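Local structure of phage related exonuclease (Haemophilus somnus 129PT, 3K93) at residues Trp116-His121 with Ile177-Gln182; Leu159-Leu164 with Ile186-Thr191; Phe47-Tyr52 with Gln217-Met222; Leu8-Ser13 with Arg42-Phe47. The protein probably degrades DNA from its ends as a metal-dependent exonuclease, in a three-subunit assembly as in phage lambda exonuclease. One frame throughout, in Å; residues are numbered along the deposited sequence.

Contact 1 (Trp116-His121 with Ile177-Gln182); sequences WDIGSH and IDLVEQ
Ile118 carries this buried contact, and its touches across it are apolar. Its CG1 branch reaches from the loop to helix 173-181. The methyl at the end does most of the touching: Ile118 CD1 lies 3.7 Å from Leu179 CB. Ile118 crosses Leu179 at about a right angle and meets it at its root. Val180 offers one branch, with its CG2 4.1 Å from Ile118 CG1. These two side chains run past each other in opposite directions. Ile118 CG1 stands beside its own backbone N (chi1 -68°), and this sends the branch outward to the helix.

No hydrogen bond crosses between the segments; the loop has its own. Asp117 OD1 accepts Ser120 N at 3.0 Å, the mark of an Asx motif. The return bond runs from Asp117 N to Ser120 OG at 3.2 Å and is nearly straight (171°). His121 N also bonds Asp117 O at 2.9 Å. These bonds close a turn around Ile118 and Gly119. It follows strand 108-114, which carries the sodium ligands Asp111 and Thr112.

Subunit contacts use the same turn. Asp117 OD2 bonds Tyr52 OH of the second subunit. The backbone oxygens of Ile118, Gly119 and His121 all accept Lys46 NZ of that subunit.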
loop_
_atom_site.group_PDB
_atom_site.type_symbol
_atom_site.label_atom_id
_atom_site.label_comp_id
_atom_site.label_asym_id
_atom_site.label_seq_id
_atom_site.Cartn_x
_atom_site.Cartn_y
_atom_site.Cartn_z
ATOM N N TRP A 116 -18.018 -6.732 5.805
ATOM C CA TRP A 116 -18.456 -5.349 5.700
ATOM C C TRP A 116 -19.463 -5.097 4.560
ATOM O O TRP A 116 -20.550 -4.521 4.778
ATOM C CB TRP A 116 -17.247 -4.419 5.536
ATOM C CG TRP A 116 -17.617 -2.996 5.416
ATOM C CD1 TRP A 116 -17.536 -2.226 4.291
ATOM C CD2 TRP A 116 -18.170 -2.153 6.446
ATOM N NE1 TRP A 116 -17.996 -0.960 4.556
ATOM C CE2 TRP A 116 -18.391 -0.884 5.867
ATOM C CE3 TRP A 116 -18.482 -2.345 7.799
ATOM C CZ2 TRP A 116 -18.909 0.207 6.601
ATOM C CZ3 TRP A 116 -19.005 -1.258 8.549
ATOM C CH2 TRP A 116 -19.224 -0.006 7.939
ATOM N N ASP A 117 -19.102 -5.517 3.355
ATOM C CA ASP A 117 -19.919 -5.249 2.193
ATOM C C ASP A 117 -19.801 -6.350 1.145
ATOM O O ASP A 117 -19.041 -7.304 1.320
ATOM C CB ASP A 117 -19.657 -3.798 1.641
ATOM C CG ASP A 117 -18.350 -3.623 0.937
ATOM O OD1 ASP A 117 -17.595 -4.616 0.722
ATOM O OD2 ASP A 117 -18.103 -2.445 0.533
ATOM N N ILE A 118 -20.602 -6.229 0.095
ATOM C CA ILE A 118 -20.659 -7.219 -0.984
ATOM C C ILE A 118 -19.261 -7.424 -1.572
ATOM O O ILE A 118 -18.854 -8.537 -1.839
ATOM C CB ILE A 118 -21.690 -6.799 -2.086
ATOM C CG1 ILE A 118 -23.124 -6.867 -1.514
ATOM C CG2 ILE A 118 -21.528 -7.648 -3.383
ATOM C CD1 ILE A 118 -24.173 -6.041 -2.287
ATOM N N GLY A 119 -18.526 -6.340 -1.734
ATOM C CA GLY A 119 -17.178 -6.423 -2.255
ATOM C C GLY A 119 -16.208 -7.264 -1.452
ATOM O O GLY A 119 -15.408 -8.011 -2.039
ATOM N N SER A 120 -16.272 -7.149 -0.131
ATOM C CA SER A 120 -15.313 -7.804 0.745
ATOM C C SER A 120 -15.823 -9.204 1.142
ATOM O O SER A 120 -15.050 -10.071 1.534
ATOM C CB SER A 120 -15.057 -6.931 2.029
ATOM O OG SER A 120 -16.230 -6.875 2.901
ATOM N N HIS A 121 -17.123 -9.422 1.029
ATOM C CA HIS A 121 -17.717 -10.706 1.392
ATOM C C HIS A 121 -17.375 -11.796 0.359
ATOM O O HIS A 121 -17.597 -11.591 -0.828
ATOM C CB HIS A 121 -19.236 -10.588 1.485
ATOM C CG HIS A 121 -19.900 -11.867 1.841
ATOM N ND1 HIS A 121 -19.838 -12.400 3.104
ATOM C CD2 HIS A 121 -20.605 -12.749 1.094
ATOM C CE1 HIS A 121 -20.507 -13.538 3.131
ATOM N NE2 HIS A 121 -20.957 -13.789 1.919
ATOM N N ILE A 177 -26.624 -1.451 2.725
ATOM C CA ILE A 177 -27.926 -1.944 3.180
ATOM C C ILE A 177 -28.859 -2.424 2.032
ATOM O O ILE A 177 -29.187 -3.611 1.937
ATOM C CB ILE A 177 -28.700 -0.869 3.982
ATOM C CG1 ILE A 177 -27.863 -0.347 5.176
ATOM C CG2 ILE A 177 -30.083 -1.443 4.458
ATOM C CD1 ILE A 177 -28.639 0.743 6.012
ATOM N N ASP A 178 -29.286 -1.520 1.164
ATOM C CA ASP A 178 -30.323 -1.860 0.159
ATOM C C ASP A 178 -29.951 -3.035 -0.748
ATOM O O ASP A 178 -30.729 -3.980 -0.924
ATOM C CB ASP A 178 -30.642 -0.655 -0.732
ATOM C CG ASP A 178 -31.129 0.559 0.058
ATOM O OD1 ASP A 178 -31.266 0.478 1.299
ATOM O OD2 ASP A 178 -31.346 1.608 -0.564
ATOM N N LEU A 179 -28.762 -2.975 -1.332
ATOM C CA LEU A 179 -28.300 -4.056 -2.199
ATOM C C LEU A 179 -28.154 -5.384 -1.468
ATOM O O LEU A 179 -28.311 -6.413 -2.081
ATOM C CB LEU A 179 -26.954 -3.713 -2.822
ATOM C CG LEU A 179 -26.907 -2.599 -3.853
ATOM C CD1 LEU A 179 -25.434 -2.496 -4.341
ATOM C CD2 LEU A 179 -27.939 -2.830 -5.009
ATOM N N VAL A 180 -27.856 -5.354 -0.164
ATOM C CA VAL A 180 -27.642 -6.563 0.605
ATOM C C VAL A 180 -28.986 -7.254 0.937
ATOM O O VAL A 180 -29.124 -8.470 0.834
ATOM C CB VAL A 180 -26.858 -6.278 1.896
ATOM C CG1 VAL A 180 -26.714 -7.563 2.761
ATOM C CG2 VAL A 180 -25.469 -5.631 1.579
ATOM N N GLU A 181 -29.965 -6.451 1.295
ATOM C CA GLU A 181 -31.310 -6.923 1.595
ATOM C C GLU A 181 -32.033 -7.539 0.393
ATOM O O GLU A 181 -32.972 -8.275 0.584
ATOM C CB GLU A 181 -32.149 -5.774 2.129
ATOM C CG GLU A 181 -31.774 -5.408 3.521
ATOM C CD GLU A 181 -32.577 -4.235 4.082
ATOM O OE1 GLU A 181 -33.287 -3.559 3.308
ATOM O OE2 GLU A 181 -32.459 -3.985 5.306
ATOM N N GLN A 182 -31.606 -7.224 -0.821
ATOM C CA GLN A 182 -32.118 -7.888 -2.007
ATOM C C GLN A 182 -31.618 -9.291 -2.213
ATOM O O GLN A 182 -32.162 -9.978 -3.025
ATOM C CB GLN A 182 -31.694 -7.125 -3.236
ATOM C CG GLN A 182 -32.370 -5.811 -3.330
ATOM C CD GLN A 182 -32.566 -5.469 -4.742
ATOM O OE1 GLN A 182 -33.673 -5.582 -5.260
ATOM N NE2 GLN A 182 -31.456 -5.174 -5.434
#

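Contact 2 (Leu159-Leu164 with Ile186-Thr191); sequences LFPTPL and IRRITT
Leu159 and Arg188 face each other with their CA atoms 5.2 Å apart, and Leu159 N gives a backbone hydrogen bond of 2.9 Å to Arg188 O. This continues the antiparallel pairing of strands 152-158 and 189-195 in the four-stranded mixed sheet, probably the core of a PD-(D/E)XK-type nuclease fold, as in lambda exonuclease. Thr190 and Phe157 form the neighbouring backbone pair.

The backbone N of Arg188 is too far from Leu159 O to complete the pair. The arginine side chain supplies the second bond instead. Arg188 NH1 donates to Leu159 O at 2.6 Å, a short bond. It lies in the carbonyl plane, and the oxygen sits at the guanidinium edge. The bend at chi3 (-79°) folds the chain back round this oxygen, with Arg188 CD 3.3 Å from Leu159 O. Other bonds fix the guanidinium too, including one from Arg188 NE to Ile183 O.

The aliphatic parts also pack. Leu159 crosses the arginine chain at about a right angle, CB to CB at 4.1 Å. Its CG lies anti to the backbone N (chi1 -180°), which brings methyl CD2 across the arginine chain. Val180 of helix 173-181 touches both residues. Farther along, Leu159 CD2 is 4.1 Å from Arg188 CD.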
loop_
_atom_site.group_PDB
_atom_site.type_symbol
_atom_site.label_atom_id
_atom_site.label_comp_id
_atom_site.label_asym_id
_atom_site.label_seq_id
_atom_site.Cartn_x
_atom_site.Cartn_y
_atom_site.Cartn_z
ATOM N N LEU A 159 -22.805 -12.135 5.425
ATOM C CA LEU A 159 -23.070 -10.753 5.006
ATOM C C LEU A 159 -24.460 -10.351 5.442
ATOM O O LEU A 159 -25.468 -10.899 4.943
ATOM C CB LEU A 159 -22.968 -10.601 3.471
ATOM C CG LEU A 159 -23.223 -9.180 2.969
ATOM C CD1 LEU A 159 -22.204 -8.173 3.561
ATOM C CD2 LEU A 159 -23.268 -9.096 1.401
ATOM N N PHE A 160 -24.516 -9.407 6.379
ATOM C CA PHE A 160 -25.746 -8.769 6.754
ATOM C C PHE A 160 -25.640 -7.319 6.316
ATOM O O PHE A 160 -24.532 -6.808 6.128
ATOM C CB PHE A 160 -25.909 -8.770 8.294
ATOM C CG PHE A 160 -26.019 -10.144 8.911
ATOM C CD1 PHE A 160 -27.173 -10.894 8.760
ATOM C CD2 PHE A 160 -24.988 -10.667 9.669
ATOM C CE1 PHE A 160 -27.292 -12.147 9.318
ATOM C CE2 PHE A 160 -25.119 -11.954 10.257
ATOM C CZ PHE A 160 -26.276 -12.682 10.071
ATOM N N PRO A 161 -26.766 -6.628 6.239
ATOM C CA PRO A 161 -26.705 -5.177 6.039
ATOM C C PRO A 161 -25.934 -4.494 7.139
ATOM O O PRO A 161 -25.989 -4.938 8.290
ATOM C CB PRO A 161 -28.171 -4.734 6.105
ATOM C CG PRO A 161 -28.963 -5.928 6.047
ATOM C CD PRO A 161 -28.141 -7.106 6.410
ATOM N N THR A 162 -25.225 -3.415 6.804
ATOM C CA THR A 162 -24.459 -2.682 7.782
ATOM C C THR A 162 -25.420 -1.864 8.640
ATOM O O THR A 162 -26.245 -1.164 8.105
ATOM C CB THR A 162 -23.405 -1.782 7.080
ATOM O OG1 THR A 162 -22.483 -2.621 6.374
ATOM C CG2 THR A 162 -22.613 -0.927 8.078
ATOM N N PRO A 163 -25.330 -1.974 9.977
ATOM C CA PRO A 163 -26.185 -1.161 10.866
ATOM C C PRO A 163 -25.981 0.324 10.603
ATOM O O PRO A 163 -24.845 0.756 10.412
ATOM C CB PRO A 163 -25.677 -1.503 12.271
ATOM C CG PRO A 163 -24.861 -2.725 12.146
ATOM C CD PRO A 163 -24.469 -2.905 10.723
ATOM N N LEU A 164 -27.063 1.084 10.585
ATOM C CA LEU A 164 -27.022 2.513 10.253
ATOM C C LEU A 164 -25.993 3.309 11.022
ATOM O O LEU A 164 -25.320 4.149 10.459
ATOM C CB LEU A 164 -28.383 3.156 10.451
ATOM C CG LEU A 164 -29.330 3.056 9.259
ATOM C CD1 LEU A 164 -30.793 3.389 9.667
ATOM C CD2 LEU A 164 -28.844 3.977 8.106
ATOM N N ILE A 186 -29.813 -17.086 2.390
ATOM C CA ILE A 186 -29.064 -18.315 2.157
ATOM C C ILE A 186 -27.889 -18.131 1.196
ATOM O O ILE A 186 -26.953 -18.887 1.297
ATOM C CB ILE A 186 -29.922 -19.588 1.775
ATOM C CG1 ILE A 186 -30.873 -19.326 0.628
ATOM C CG2 ILE A 186 -30.739 -20.150 3.008
ATOM C CD1 ILE A 186 -30.234 -18.822 -0.589
ATOM N N ARG A 187 -27.899 -17.110 0.326
ATOM C CA ARG A 187 -26.723 -16.818 -0.519
ATOM C C ARG A 187 -25.665 -15.933 0.146
ATOM O O ARG A 187 -24.589 -15.684 -0.444
ATOM C CB ARG A 187 -27.150 -16.179 -1.832
ATOM C CG ARG A 187 -27.827 -17.195 -2.787
ATOM C CD ARG A 187 -28.557 -16.502 -3.868
ATOM N NE ARG A 187 -29.267 -17.441 -4.736
ATOM C CZ ARG A 187 -29.924 -17.091 -5.841
ATOM N NH1 ARG A 187 -29.980 -15.820 -6.222
ATOM N NH2 ARG A 187 -30.532 -18.014 -6.570
ATOM N N ARG A 188 -25.952 -15.468 1.358
ATOM C CA ARG A 188 -25.049 -14.554 2.056
ATOM C C ARG A 188 -24.272 -15.222 3.183
ATOM O O ARG A 188 -23.706 -14.538 4.014
ATOM C CB ARG A 188 -25.821 -13.329 2.562
ATOM C CG ARG A 188 -26.162 -12.399 1.425
ATOM C CD ARG A 188 -26.819 -11.108 1.895
ATOM N NE ARG A 188 -28.236 -11.278 2.207
ATOM C CZ ARG A 188 -28.791 -11.173 3.413
ATOM N NH1 ARG A 188 -28.080 -10.902 4.500
ATOM N NH2 ARG A 188 -30.100 -11.351 3.547
ATOM N N ILE A 189 -24.268 -16.559 3.218
ATOM C CA ILE A 189 -23.400 -17.310 4.125
ATOM C C ILE A 189 -22.555 -18.219 3.253
ATOM O O ILE A 189 -23.095 -18.930 2.428
ATOM C CB ILE A 189 -24.193 -18.086 5.254
ATOM C CG1 ILE A 189 -23.227 -18.915 6.112
ATOM C CG2 ILE A 189 -25.278 -18.944 4.692
ATOM C CD1 ILE A 189 -23.827 -19.422 7.424
ATOM N N THR A 190 -21.239 -18.164 3.412
ATOM C CA THR A 190 -20.332 -19.094 2.771
ATOM C C THR A 190 -19.457 -19.660 3.854
ATOM O O THR A 190 -18.842 -18.894 4.616
ATOM C CB THR A 190 -19.453 -18.429 1.695
ATOM O OG1 THR A 190 -20.295 -17.851 0.700
ATOM C CG2 THR A 190 -18.520 -19.464 0.994
ATOM N N THR A 191 -19.407 -21.001 3.930
ATOM C CA THR A 191 -18.716 -21.717 5.006
ATOM C C THR A 191 -17.442 -22.396 4.482
ATOM O O THR A 191 -17.485 -22.984 3.415
ATOM C CB THR A 191 -19.626 -22.787 5.642
ATOM O OG1 THR A 191 -20.734 -22.147 6.282
ATOM C CG2 THR A 191 -18.859 -23.584 6.707
#

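Contact 3 (Phe47-Tyr52 with Gln217-Met222); sequences FDLFGY and QLISEM
Leu49 meets Ile219 and Met222 in a partly buried apolar contact between two helix C-terminal ends. One is the last turn of helix 35-50, the other the last turn of helix 198-221 near the C terminus of the chain. The backbones come closest at Leu49 and Ile219, whose CA atoms are 7.6 Å apart.

Leu49 points at the partner helix and loses the most surface. Its branch point takes the end of the isoleucine: Ile219 CD1 is 3.6 Å from Leu49 CG. That methyl also touches both leucine methyls, so it sits against the fork. The CB of Ile219 does not face Leu49. Its second torsion (chi2 -54°) swings CD1 round to make the touch. Met222, modelled as selenomethionine, crosses Leu49 at about a right angle, with its CG 3.9 Å from Leu49 CD1.

Bends at chi2 and chi3 set the selenium beside the Phe50 ring in a Met-aromatic contact. It approaches the ring edge, 87° off the normal, with Met222 SE 4.1 Å from Phe50 CZ. One face of the same ring is covered within its own helix, where Leu49 CB lies 3.6 Å above the centre. Helix 35-50 stops just after Phe50. Gly51 takes a positive phi, and its N still bonds Phe47 O at 2.7 Å.

Both helix ends face the third subunit. The Phe50 ring stacks on Phe123 of that subunit, and Met222 packs on its Phe124. Glu221 OE1 accepts the backbone N of Thr125 of the same neighbour.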
loop_
_atom_site.group_PDB
_atom_site.type_symbol
_atom_site.label_atom_id
_atom_site.label_comp_id
_atom_site.label_asym_id
_atom_site.label_seq_id
_atom_site.Cartn_x
_atom_site.Cartn_y
_atom_site.Cartn_z
ATOM N N PHE A 47 2.619 -2.987 23.695
ATOM C CA PHE A 47 1.355 -2.964 24.396
ATOM C C PHE A 47 1.523 -3.338 25.867
ATOM O O PHE A 47 1.030 -2.625 26.749
ATOM C CB PHE A 47 0.304 -3.882 23.763
ATOM C CG PHE A 47 -0.981 -3.880 24.520
ATOM C CD1 PHE A 47 -1.824 -2.778 24.457
ATOM C CD2 PHE A 47 -1.316 -4.933 25.364
ATOM C CE1 PHE A 47 -3.027 -2.741 25.191
ATOM C CE2 PHE A 47 -2.535 -4.923 26.133
ATOM C CZ PHE A 47 -3.386 -3.838 26.036
ATOM N N ASP A 48 2.220 -4.436 26.144
ATOM C CA ASP A 48 2.350 -4.907 27.537
ATOM C C ASP A 48 3.243 -3.972 28.364
ATOM O O ASP A 48 3.035 -3.828 29.557
ATOM C CB ASP A 48 2.946 -6.333 27.627
ATOM C CG ASP A 48 2.068 -7.392 26.994
ATOM O OD1 ASP A 48 0.882 -7.144 26.762
ATOM O OD2 ASP A 48 2.598 -8.487 26.708
ATOM N N LEU A 49 4.265 -3.375 27.741
ATOM C CA LEU A 49 5.148 -2.444 28.459
ATOM C C LEU A 49 4.499 -1.083 28.629
ATOM O O LEU A 49 4.655 -0.464 29.653
ATOM C CB LEU A 49 6.460 -2.226 27.699
ATOM C CG LEU A 49 7.457 -3.387 27.658
ATOM C CD1 LEU A 49 8.389 -3.252 26.432
ATOM C CD2 LEU A 49 8.191 -3.429 28.973
ATOM N N PHE A 50 3.819 -0.584 27.592
ATOM C CA PHE A 50 3.463 0.828 27.583
ATOM C C PHE A 50 1.978 1.086 27.460
ATOM O O PHE A 50 1.553 2.230 27.551
ATOM C CB PHE A 50 4.197 1.532 26.451
ATOM C CG PHE A 50 5.687 1.300 26.431
ATOM C CD1 PHE A 50 6.471 1.614 27.525
ATOM C CD2 PHE A 50 6.309 0.827 25.298
ATOM C CE1 PHE A 50 7.820 1.432 27.496
ATOM C CE2 PHE A 50 7.688 0.663 25.259
ATOM C CZ PHE A 50 8.430 0.943 26.349
ATOM N N GLY A 51 1.188 0.033 27.258
ATOM C CA GLY A 51 -0.253 0.181 27.109
ATOM C C GLY A 51 -0.651 0.740 25.747
ATOM O O GLY A 51 -1.775 1.172 25.558
ATOM N N TYR A 52 0.255 0.720 24.785
ATOM C CA TYR A 52 -0.057 1.271 23.472
ATOM C C TYR A 52 -0.625 0.170 22.579
ATOM O O TYR A 52 0.050 -0.817 22.242
ATOM C CB TYR A 52 1.175 1.883 22.838
ATOM C CG TYR A 52 0.938 2.415 21.457
ATOM C CD1 TYR A 52 1.058 1.597 20.346
ATOM C CD2 TYR A 52 0.580 3.743 21.255
ATOM C CE1 TYR A 52 0.816 2.100 19.052
ATOM C CE2 TYR A 52 0.374 4.242 19.991
ATOM C CZ TYR A 52 0.496 3.403 18.891
ATOM O OH TYR A 52 0.295 3.894 17.616
ATOM N N GLN A 217 13.491 -11.011 25.286
ATOM C CA GLN A 217 14.639 -10.205 24.952
ATOM C C GLN A 217 14.210 -8.737 24.820
ATOM O O GLN A 217 14.913 -7.860 25.266
ATOM C CB GLN A 217 15.269 -10.765 23.649
ATOM C CG GLN A 217 16.305 -9.911 22.931
ATOM C CD GLN A 217 16.700 -10.524 21.551
ATOM O OE1 GLN A 217 16.807 -11.763 21.419
ATOM N NE2 GLN A 217 16.894 -9.658 20.530
ATOM N N LEU A 218 13.042 -8.481 24.224
ATOM C CA LEU A 218 12.580 -7.104 24.078
ATOM C C LEU A 218 12.303 -6.522 25.464
ATOM O O LEU A 218 12.738 -5.405 25.750
ATOM C CB LEU A 218 11.340 -6.996 23.183
ATOM C CG LEU A 218 11.485 -7.411 21.726
ATOM C CD1 LEU A 218 10.154 -7.221 21.008
ATOM C CD2 LEU A 218 12.642 -6.659 20.968
ATOM N N ILE A 219 11.605 -7.278 26.306
ATOM C CA ILE A 219 11.290 -6.854 27.676
ATOM C C ILE A 219 12.567 -6.515 28.458
ATOM O O ILE A 219 12.614 -5.508 29.130
ATOM C CB ILE A 219 10.491 -7.931 28.446
ATOM C CG1 ILE A 219 9.105 -8.168 27.822
ATOM C CG2 ILE A 219 10.331 -7.556 29.939
ATOM C CD1 ILE A 219 8.224 -6.918 27.650
ATOM N N SER A 220 13.601 -7.344 28.327
ATOM C CA SER A 220 14.865 -7.116 29.009
ATOM C C SER A 220 15.561 -5.841 28.608
ATOM O O SER A 220 16.212 -5.244 29.418
ATOM C CB SER A 220 15.806 -8.291 28.790
ATOM O OG SER A 220 15.235 -9.394 29.459
ATOM N N GLU A 221 15.409 -5.416 27.360
ATOM C CA GLU A 221 15.989 -4.143 26.956
ATOM C C GLU A 221 15.338 -2.959 27.681
ATOM O O GLU A 221 15.949 -1.935 27.808
ATOM C CB GLU A 221 15.811 -3.910 25.451
ATOM C CG GLU A 221 16.662 -4.781 24.575
ATOM C CD GLU A 221 16.617 -4.327 23.124
ATOM O OE1 GLU A 221 16.662 -3.112 22.852
ATOM O OE2 GLU A 221 16.541 -5.198 22.252
HETATM N N MSE A 222 14.088 -3.090 28.090
HETATM C CA MSE A 222 13.371 -2.008 28.714
HETATM C C MSE A 222 13.346 -2.223 30.227
HETATM O O MSE A 222 12.398 -1.842 30.898
HETATM C CB MSE A 222 11.941 -1.954 28.159
HETATM C CG MSE A 222 11.866 -1.579 26.694
HETATM SE SE MSE A 222 12.457 0.182 26.526
HETATM C CE MSE A 222 14.181 -0.061 25.620
#

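Contact 4 (Leu8-Ser13 with Arg42-Phe47); sequences LKVRCS and REMAKF
Met44, Leu8 and Val10 make up this buried contact, and Met44 gives up the most surface. It is modelled as selenomethionine. Its side chain leaves helix 35-50 directly toward the N-terminal segment and runs extended beyond CG (chi2 163°, chi3 -167°). The selenium and its methyl therefore arrive first.

Leu8 receives the selenium. Leu8 CD1 is 3.8 Å from Met44 SE, and the two side chains cross at about a right angle. With chi1 at 178°, the leucine branch is carried out to the selenium. Leu8 also touches Ala211 and Tyr215 of helix 198-221.

Val10 meets the end of the same methionine chain. Its CG1 lies 4.3 Å from Met44 CE, a looser touch. Lys9, between the two, turns its CB from the helix, and its NZ forms a salt bridge with Glu91.

No hydrogen bond joins the two segments. Leu8 O accepts Gln212 NE2 of helix 198-221, and Lys46 NZ forms a salt bridge with Glu127 OE2 of the third subunit.

Through Met44, helix 35-50 is thus joined to the N-terminal segment that runs into strand 10-11. Within this chain that strand is an outermost one of a three-stranded mixed sheet, where it lies parallel to strand 95-97.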
loop_
_atom_site.group_PDB
_atom_site.type_symbol
_atom_site.label_atom_id
_atom_site.label_comp_id
_atom_site.label_asym_id
_atom_site.label_seq_id
_atom_site.Cartn_x
_atom_site.Cartn_y
_atom_site.Cartn_z
ATOM N N LEU A 8 4.550 -13.737 27.230
ATOM C CA LEU A 8 3.743 -13.701 26.044
ATOM C C LEU A 8 2.928 -14.993 25.889
ATOM O O LEU A 8 3.475 -16.091 25.898
ATOM C CB LEU A 8 4.618 -13.481 24.804
ATOM C CG LEU A 8 3.918 -13.457 23.457
ATOM C CD1 LEU A 8 2.905 -12.299 23.385
ATOM C CD2 LEU A 8 4.932 -13.325 22.310
ATOM N N LYS A 9 1.619 -14.812 25.740
ATOM C CA LYS A 9 0.726 -15.800 25.142
ATOM C C LYS A 9 0.059 -15.137 23.934
ATOM O O LYS A 9 -0.424 -14.050 24.036
ATOM C CB LYS A 9 -0.289 -16.300 26.154
ATOM C CG LYS A 9 0.358 -17.224 27.162
ATOM C CD LYS A 9 -0.620 -17.764 28.167
ATOM C CE LYS A 9 0.090 -18.595 29.236
ATOM N NZ LYS A 9 -0.895 -19.190 30.146
ATOM N N VAL A 10 0.114 -15.780 22.772
ATOM C CA VAL A 10 -0.394 -15.187 21.547
ATOM C C VAL A 10 -1.875 -15.494 21.360
ATOM O O VAL A 10 -2.286 -16.648 21.426
ATOM C CB VAL A 10 0.438 -15.637 20.306
ATOM C CG1 VAL A 10 -0.161 -15.032 19.033
ATOM C CG2 VAL A 10 1.891 -15.223 20.441
ATOM N N ARG A 11 -2.693 -14.463 21.149
ATOM C CA ARG A 11 -4.115 -14.688 20.828
ATOM C C ARG A 11 -4.281 -15.511 19.539
ATOM O O ARG A 11 -3.511 -15.358 18.587
ATOM C CB ARG A 11 -4.855 -13.365 20.654
ATOM C CG ARG A 11 -4.918 -12.430 21.891
ATOM C CD ARG A 11 -6.001 -11.283 21.702
ATOM N NE ARG A 11 -5.508 -10.120 20.959
ATOM C CZ ARG A 11 -6.288 -9.168 20.409
ATOM N N CYS A 12 -5.278 -16.393 19.505
ATOM C CA CYS A 12 -5.508 -17.204 18.321
ATOM C C CYS A 12 -5.693 -16.315 17.064
ATOM O O CYS A 12 -5.179 -16.646 16.007
ATOM C CB CYS A 12 -6.704 -18.119 18.497
ATOM S SG CYS A 12 -6.430 -19.504 19.599
ATOM N N SER A 13 -6.408 -15.195 17.220
ATOM C CA SER A 13 -6.625 -14.219 16.160
ATOM C C SER A 13 -5.373 -13.514 15.658
ATOM O O SER A 13 -5.386 -12.986 14.549
ATOM C CB SER A 13 -7.668 -13.181 16.603
ATOM O OG SER A 13 -7.190 -12.440 17.706
ATOM N N ARG A 42 7.000 -7.091 18.507
ATOM C CA ARG A 42 7.302 -5.757 19.059
ATOM C C ARG A 42 6.037 -5.001 19.432
ATOM O O ARG A 42 6.028 -4.267 20.411
ATOM C CB ARG A 42 8.049 -4.922 18.042
ATOM C CG ARG A 42 9.494 -5.296 17.884
ATOM C CD ARG A 42 10.012 -4.615 16.621
ATOM N NE ARG A 42 11.219 -5.250 16.210
ATOM C CZ ARG A 42 11.672 -5.311 14.985
ATOM N NH1 ARG A 42 11.026 -4.733 13.981
ATOM N NH2 ARG A 42 12.817 -5.936 14.766
ATOM N N GLU A 43 4.987 -5.148 18.631
ATOM C CA GLU A 43 3.732 -4.477 18.951
ATOM C C GLU A 43 3.140 -5.048 20.237
ATOM O O GLU A 43 2.563 -4.308 21.072
ATOM C CB GLU A 43 2.715 -4.616 17.826
ATOM C CG GLU A 43 3.087 -3.886 16.567
ATOM C CD GLU A 43 2.043 -4.035 15.433
ATOM O OE1 GLU A 43 1.273 -4.999 15.433
ATOM O OE2 GLU A 43 2.029 -3.186 14.526
HETATM N N MSE A 44 3.286 -6.354 20.401
HETATM C CA MSE A 44 2.805 -7.018 21.603
HETATM C C MSE A 44 3.642 -6.554 22.783
HETATM O O MSE A 44 3.083 -6.256 23.827
HETATM C CB MSE A 44 2.868 -8.553 21.453
HETATM C CG MSE A 44 1.918 -9.110 20.360
HETATM SE SE MSE A 44 2.400 -10.957 19.824
HETATM C CE MSE A 44 1.329 -11.104 18.227
ATOM N N ALA A 45 4.975 -6.507 22.636
ATOM C CA ALA A 45 5.836 -6.016 23.717
ATOM C C ALA A 45 5.466 -4.570 24.105
ATOM O O ALA A 45 5.357 -4.268 25.273
ATOM C CB ALA A 45 7.307 -6.117 23.339
ATOM N N LYS A 46 5.263 -3.695 23.121
ATOM C CA LYS A 46 4.952 -2.288 23.416
ATOM C C LYS A 46 3.553 -2.125 24.046
ATOM O O LYS A 46 3.315 -1.196 24.818
ATOM C CB LYS A 46 5.063 -1.419 22.163
ATOM C CG LYS A 46 6.471 -1.247 21.617
ATOM C CD LYS A 46 6.499 -0.262 20.430
ATOM C CE LYS A 46 7.746 -0.443 19.590
ATOM N NZ LYS A 46 7.746 0.438 18.395
ATOM N N PHE A 47 2.619 -2.987 23.695
ATOM C CA PHE A 47 1.355 -2.964 24.396
ATOM C C PHE A 47 1.523 -3.338 25.867
ATOM O O PHE A 47 1.030 -2.625 26.749
ATOM C CB PHE A 47 0.304 -3.882 23.763
ATOM C CG PHE A 47 -0.981 -3.880 24.520
ATOM C CD1 PHE A 47 -1.824 -2.778 24.457
ATOM C CD2 PHE A 47 -1.316 -4.933 25.364
ATOM C CE1 PHE A 47 -3.027 -2.741 25.191
ATOM C CE2 PHE A 47 -2.535 -4.923 26.133
ATOM C CZ PHE A 47 -3.386 -3.838 26.036
#

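How the contacts relate
Contacts 1 and 2 form one group, with centres 7 Å apart. They touch where Val180 O meets Arg188 NE at 3.2 Å. Contacts 3 and 4 form another, with centres 10 Å apart; they share helix 35-50 and Phe47. The groups lie on opposite sides of the chain's centre, and the centres of contacts 1 and 3 are 41 Å apart. The assembly brings such regions together: contact 1 meets Lys46, Phe50 and Tyr52 of the second subunit, residues of contacts 3 and 4 in that copy. The sodium bound by Asp100, Asp111 and Thr112 is about 11 Å from the side chain of Phe160 in contact 2.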